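PDB 4Y2W: alanine racemase 1 from Caldanaerobacter subterraneus subsp. tengcongensis MB4, which belongs to the alanine racemase family, joining an N-terminal TIM-barrel domain to a C-terminal domain rich in beta strands. Local coordinates for residues K113-E116 / K117-K121; G378-I381 / G382-N385. The protein carries 1 engineered substitution. One frame throughout, in Å; residues are numbered along the deposited sequence.

Contact 1: K113-E116 / K117-K121; sequences KELE and KESLK
Lys117, in the last turns of the alpha-helix 109-121, gives its N to Lys113 O at 2.9 Å. This helix joins strands 103-106 and 126-131 in a beta-alpha-beta unit of the TIM barrel, and the contact is a local one between successive turns. Lysine suits this exposed position: CB stays near the carbonyls of the preceding turn, 3.6 Å from Glu114 O, while the long chain leads away from the helix. Glu118 N makes a weak bond, 3.5 Å, to Glu114 O; the Glu118 side chain touches Arg95 and Val98 of helix 94-99. Ser119 is the polar residue of the inner face, buried beside Ala126. Its hydroxyl folds back on its own helix, OG lying beside the backbone N (chi1 -36°), and donates to Leu115 O at 2.6 Å. That oxygen also accepts Ser119 N, so two donors of one residue grip the carbonyl of buried Leu115, the N-H in the carbonyl plane and the hydroxyl from above it. Leucine fits at 115 because its side chain packs against Ile97, Val98, Val128 and Leu160. Leu120 N bonds Glu116 O at 2.9 Å, and the two side chains lie side by side, pointing the same way. Glu116, extended beyond CG, runs alongside the leucine branch, with Leu120 CD1 4.1 Å from Glu116 CG.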
ATOM      1  N   LYS A 113      28.310 -18.387  10.583  1.00 54.01           N
ATOM      2  CA  LYS A 113      29.355 -19.048   9.792  1.00 56.76           C
ATOM      3  C   LYS A 113      29.215 -18.738   8.305  1.00 56.34           C
ATOM      4  O   LYS A 113      30.197 -18.394   7.645  1.00 55.74           O
ATOM      5  CB  LYS A 113      29.312 -20.569   9.989  1.00 59.52           C
ATOM      6  CG  LYS A 113      29.799 -21.058  11.346  1.00 62.03           C
ATOM      7  CD  LYS A 113      29.752 -22.580  11.420  1.00 64.92           C
ATOM      8  CE  LYS A 113      30.042 -23.100  12.822  1.00 66.84           C
ATOM      9  NZ  LYS A 113      31.388 -22.697  13.318  1.00 67.66           N
ATOM     10  N   GLU A 114      27.995 -18.875   7.789  1.00 57.12           N
ATOM     11  CA  GLU A 114      27.695 -18.580   6.383  1.00 56.87           C
ATOM     12  C   GLU A 114      27.985 -17.123   6.037  1.00 54.98           C
ATOM     13  O   GLU A 114      28.445 -16.822   4.933  1.00 55.55           O
ATOM     14  CB  GLU A 114      26.231 -18.908   6.059  1.00 58.30           C
ATOM     15  CG  GLU A 114      25.912 -20.398   6.036  1.00 59.37           C
ATOM     16  CD  GLU A 114      24.419 -20.687   5.996  1.00 60.90           C
ATOM     17  OE1 GLU A 114      24.022 -21.813   6.369  1.00 61.36           O
ATOM     18  OE2 GLU A 114      23.636 -19.798   5.598  1.00 61.87           O
ATOM     19  N   LEU A 115      27.716 -16.220   6.975  1.00 53.38           N
ATOM     20  CA  LEU A 115      28.055 -14.813   6.787  1.00 53.39           C
ATOM     21  C   LEU A 115      29.569 -14.616   6.797  1.00 54.24           C
ATOM     22  O   LEU A 115      30.107 -13.926   5.932  1.00 54.27           O
ATOM     23  CB  LEU A 115      27.392 -13.939   7.859  1.00 52.53           C
ATOM     24  CG  LEU A 115      27.656 -12.425   7.788  1.00 52.10           C
ATOM     25  CD1 LEU A 115      27.376 -11.856   6.402  1.00 51.55           C
ATOM     26  CD2 LEU A 115      26.830 -11.696   8.837  1.00 51.58           C
ATOM     27  N   GLU A 116      30.246 -15.228   7.771  1.00 55.82           N
ATOM     28  CA  GLU A 116      31.708 -15.128   7.893  1.00 55.88           C
ATOM     29  C   GLU A 116      32.384 -15.583   6.604  1.00 54.94           C
ATOM     30  O   GLU A 116      33.285 -14.913   6.104  1.00 54.08           O
ATOM     31  CB  GLU A 116      32.228 -15.968   9.071  1.00 57.16           C
ATOM     32  CG  GLU A 116      33.663 -15.637   9.480  1.00 58.27           C
ATOM     33  CD  GLU A 116      34.351 -16.724  10.296  1.00 58.22           C
ATOM     34  OE1 GLU A 116      33.854 -17.868  10.351  1.00 58.11           O
ATOM     35  OE2 GLU A 116      35.415 -16.430  10.883  1.00 59.32           O
ATOM     36  N   LYS A 117      31.928 -16.715   6.073  1.00 54.48           N
ATOM     37  CA  LYS A 117      32.439 -17.273   4.821  1.00 55.85           C
ATOM     38  C   LYS A 117      32.465 -16.231   3.697  1.00 56.49           C
ATOM     39  O   LYS A 117      33.476 -16.075   3.008  1.00 57.26           O
ATOM     40  CB  LYS A 117      31.588 -18.479   4.411  1.00 56.91           C
ATOM     41  CG  LYS A 117      32.128 -19.294   3.245  1.00 58.75           C
ATOM     42  CD  LYS A 117      31.312 -20.569   3.056  1.00 60.54           C
ATOM     43  CE  LYS A 117      31.434 -21.138   1.648  1.00 62.36           C
ATOM     44  NZ  LYS A 117      32.775 -21.731   1.379  1.00 63.38           N
ATOM     45  N   GLU A 118      31.356 -15.512   3.532  1.00 55.48           N
ATOM     46  CA  GLU A 118      31.248 -14.461   2.517  1.00 53.79           C
ATOM     47  C   GLU A 118      32.114 -13.240   2.863  1.00 54.58           C
ATOM     48  O   GLU A 118      32.652 -12.586   1.969  1.00 54.01           O
ATOM     49  CB  GLU A 118      29.780 -14.046   2.353  1.00 52.54           C
ATOM     50  CG  GLU A 118      29.493 -13.127   1.173  1.00 51.11           C
ATOM     51  CD  GLU A 118      29.714 -13.790  -0.173  1.00 49.77           C
ATOM     52  OE1 GLU A 118      29.389 -14.988  -0.317  1.00 48.17           O
ATOM     53  OE2 GLU A 118      30.203 -13.101  -1.093  1.00 48.57           O
ATOM     54  N   SER A 119      32.236 -12.938   4.156  1.00 55.72           N
ATOM     55  CA  SER A 119      33.097 -11.845   4.636  1.00 56.85           C
ATOM     56  C   SER A 119      34.563 -12.079   4.277  1.00 56.15           C
ATOM     57  O   SER A 119      35.264 -11.163   3.845  1.00 54.83           O
ATOM     58  CB  SER A 119      32.983 -11.697   6.157  1.00 57.72           C
ATOM     59  OG  SER A 119      31.666 -11.954   6.606  1.00 58.92           O
ATOM     60  N   LEU A 120      35.014 -13.313   4.476  1.00 56.82           N
ATOM     61  CA  LEU A 120      36.388 -13.705   4.174  1.00 57.10           C
ATOM     62  C   LEU A 120      36.612 -13.836   2.668  1.00 57.07           C
ATOM     63  O   LEU A 120      37.712 -13.585   2.176  1.00 57.36           O
ATOM     64  CB  LEU A 120      36.733 -15.021   4.882  1.00 57.00           C
ATOM     65  CG  LEU A 120      36.692 -14.960   6.416  1.00 57.83           C
ATOM     66  CD1 LEU A 120      36.823 -16.351   7.025  1.00 57.78           C
ATOM     67  CD2 LEU A 120      37.766 -14.025   6.957  1.00 57.70           C
ATOM     68  N   LYS A 121      35.564 -14.221   1.946  1.00 56.86           N
ATOM     69  CA  LYS A 121      35.615 -14.332   0.492  1.00 57.12           C
ATOM     70  C   LYS A 121      35.812 -12.973  -0.194  1.00 57.60           C
ATOM     71  O   LYS A 121      36.385 -12.906  -1.280  1.00 58.36           O
ATOM     72  CB  LYS A 121      34.337 -15.001  -0.017  1.00 58.32           C
ATOM     73  CG  LYS A 121      34.329 -15.336  -1.496  1.00 59.28           C
ATOM     74  CD  LYS A 121      33.129 -16.205  -1.836  1.00 60.56           C
ATOM     75  CE  LYS A 121      32.909 -16.298  -3.337  1.00 61.45           C
ATOM     76  NZ  LYS A 121      31.658 -17.038  -3.659  1.00 61.65           N
TER

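Contact 2: G378-I381 / G382-N385; sequences GIKI and GEVN
Lys380 and Glu383 form a surface salt bridge between two residues of one strand, 379-384, the second arm of the beta hairpin that it makes with strand 372-376. Lys380 NZ donates to Glu383 OE1 at 2.8 Å, meeting that oxygen nearly along its C-O bond. The lysine reaches it fully stretched, with CG anti to the backbone N (chi1 174°) and every later torsion extended, so the aliphatic chain runs past Gly382 and delivers NZ to the carboxylate. The glutamate CG sits between the backbone N and the carbonyl carbon (chi1 59°), the chain is extended beyond it, and the two side chains meet at a slant. Lys380 CE, next to NZ, follows at 3.5 Å from Glu383 OE1.

Residues three apart on a regular strand would lie on opposite faces. Here Ile381 and Gly382 both make backbone hydrogen bonds with Tyr374, a pattern consistent with a beta bulge, and the directions of the short segments 379-381 and 382-384 differ by 55°. This irregularity probably lets both side chains reach the same side of the strand. Glycine suits position 382 because its backbone angles leave no room for a side chain beside Ile381 O. The charged ends suit an exposed surface, and the extended lysine also rests on Val373 and Phe375 of the partner strand. Both charged side chains touch Val6, whereas Ile381 and Val384 pack on Phe54 and Tyr50 of helix 48-58; beyond them Asn385 packs on Glu69 of the second subunit.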
ATOM      1  N   GLY A 378       9.603  25.593   4.850  1.00 57.80           N
ATOM      2  CA  GLY A 378       8.438  26.118   4.129  1.00 57.67           C
ATOM      3  C   GLY A 378       8.467  25.960   2.615  1.00 57.46           C
ATOM      4  O   GLY A 378       7.417  26.008   1.973  1.00 56.64           O
ATOM      5  N   ILE A 379       9.658  25.763   2.048  1.00 57.07           N
ATOM      6  CA  ILE A 379       9.844  25.709   0.596  1.00 57.73           C
ATOM      7  C   ILE A 379       9.944  24.265   0.095  1.00 55.93           C
ATOM      8  O   ILE A 379      10.536  23.414   0.756  1.00 54.14           O
ATOM      9  CB  ILE A 379      11.127  26.464   0.171  1.00 59.39           C
ATOM     10  CG1 ILE A 379      11.185  27.860   0.814  1.00 60.13           C
ATOM     11  CG2 ILE A 379      11.225  26.558  -1.349  1.00 59.38           C
ATOM     12  CD1 ILE A 379      10.016  28.766   0.477  1.00 60.22           C
ATOM     13  N   LYS A 380       9.370  24.009  -1.080  1.00 55.63           N
ATOM     14  CA  LYS A 380       9.432  22.697  -1.722  1.00 54.66           C
ATOM     15  C   LYS A 380      10.803  22.495  -2.354  1.00 53.93           C
ATOM     16  O   LYS A 380      11.273  23.356  -3.096  1.00 53.39           O
ATOM     17  CB  LYS A 380       8.348  22.574  -2.798  1.00 55.62           C
ATOM     18  CG  LYS A 380       8.428  21.298  -3.630  1.00 56.45           C
ATOM     19  CD  LYS A 380       7.431  21.301  -4.777  1.00 56.18           C
ATOM     20  CE  LYS A 380       7.665  20.115  -5.698  1.00 57.01           C
ATOM     21  NZ  LYS A 380       6.719  20.086  -6.847  1.00 57.22           N
ATOM     22  N   ILE A 381      11.425  21.348  -2.084  1.00 53.85           N
ATOM     23  CA  ILE A 381      12.799  21.087  -2.532  1.00 54.40           C
ATOM     24  C   ILE A 381      12.978  19.800  -3.341  1.00 53.40           C
ATOM     25  O   ILE A 381      14.109  19.377  -3.582  1.00 54.10           O
ATOM     26  CB  ILE A 381      13.770  21.029  -1.334  1.00 55.31           C
ATOM     27  CG1 ILE A 381      13.403  19.870  -0.400  1.00 56.34           C
ATOM     28  CG2 ILE A 381      13.768  22.356  -0.586  1.00 54.87           C
ATOM     29  CD1 ILE A 381      14.580  19.338   0.382  1.00 56.53           C
ATOM     30  N   GLY A 382      11.882  19.177  -3.759  1.00 52.27           N
ATOM     31  CA  GLY A 382      11.966  17.932  -4.511  1.00 50.77           C
ATOM     32  C   GLY A 382      10.713  17.099  -4.377  1.00 50.83           C
ATOM     33  O   GLY A 382       9.842  17.391  -3.555  1.00 50.38           O
ATOM     34  N   GLU A 383      10.636  16.049  -5.188  1.00 50.82           N
ATOM     35  CA  GLU A 383       9.462  15.187  -5.236  1.00 49.32           C
ATOM     36  C   GLU A 383       9.819  13.802  -5.754  1.00 48.27           C
ATOM     37  O   GLU A 383      10.799  13.639  -6.485  1.00 47.95           O
ATOM     38  CB  GLU A 383       8.408  15.805  -6.150  1.00 50.70           C
ATOM     39  CG  GLU A 383       8.882  16.032  -7.579  1.00 52.12           C
ATOM     40  CD  GLU A 383       7.803  16.617  -8.469  1.00 53.53           C
ATOM     41  OE1 GLU A 383       7.510  17.827  -8.332  1.00 54.16           O
ATOM     42  OE2 GLU A 383       7.256  15.865  -9.307  1.00 52.94           O
ATOM     43  N   VAL A 384       9.019  12.809  -5.378  1.00 46.93           N
ATOM     44  CA  VAL A 384       9.109  11.491  -5.992  1.00 46.22           C
ATOM     45  C   VAL A 384       7.729  11.002  -6.410  1.00 45.45           C
ATOM     46  O   VAL A 384       6.787  10.979  -5.617  1.00 43.31           O
ATOM     47  CB  VAL A 384       9.815  10.438  -5.099  1.00 46.51           C
ATOM     48  CG1 VAL A 384      11.257  10.846  -4.836  1.00 47.09           C
ATOM     49  CG2 VAL A 384       9.077  10.218  -3.789  1.00 46.95           C
ATOM     50  N   ASN A 385       7.626  10.663  -7.690  1.00 45.93           N
ATOM     51  CA  ASN A 385       6.504   9.928  -8.231  1.00 45.74           C
ATOM     52  C   ASN A 385       7.012   8.514  -8.496  1.00 43.85           C
ATOM     53  O   ASN A 385       7.917   8.325  -9.310  1.00 43.15           O
ATOM     54  CB  ASN A 385       6.025  10.592  -9.522  1.00 46.96           C
ATOM     55  CG  ASN A 385       4.728   9.998 -10.050  1.00 49.25           C
ATOM     56  OD1 ASN A 385       3.770   9.781  -9.297  1.00 48.58           O
ATOM     57  ND2 ASN A 385       4.683   9.752 -11.357  1.00 50.36           N
TER

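How the contacts relate
The two contacts share no element of structure and do not touch: their centres are 42 Å apart. Contact 1 is partly buried and belongs to a helix of the parallel barrel; contact 2 lies on the surface, in a strand of the mixed sheet that includes strands of the C-terminal domain. Their chemistry follows. In the helix, repeated backbone bonds hold the turns together, a hydroxyl serves the carbonyl of a buried residue, and Leu115 packs into the interior. Along the irregular strand, by contrast, a pair of opposite charges makes the link, while the backbone turns its hydrogen bonds to the neighbouring strand.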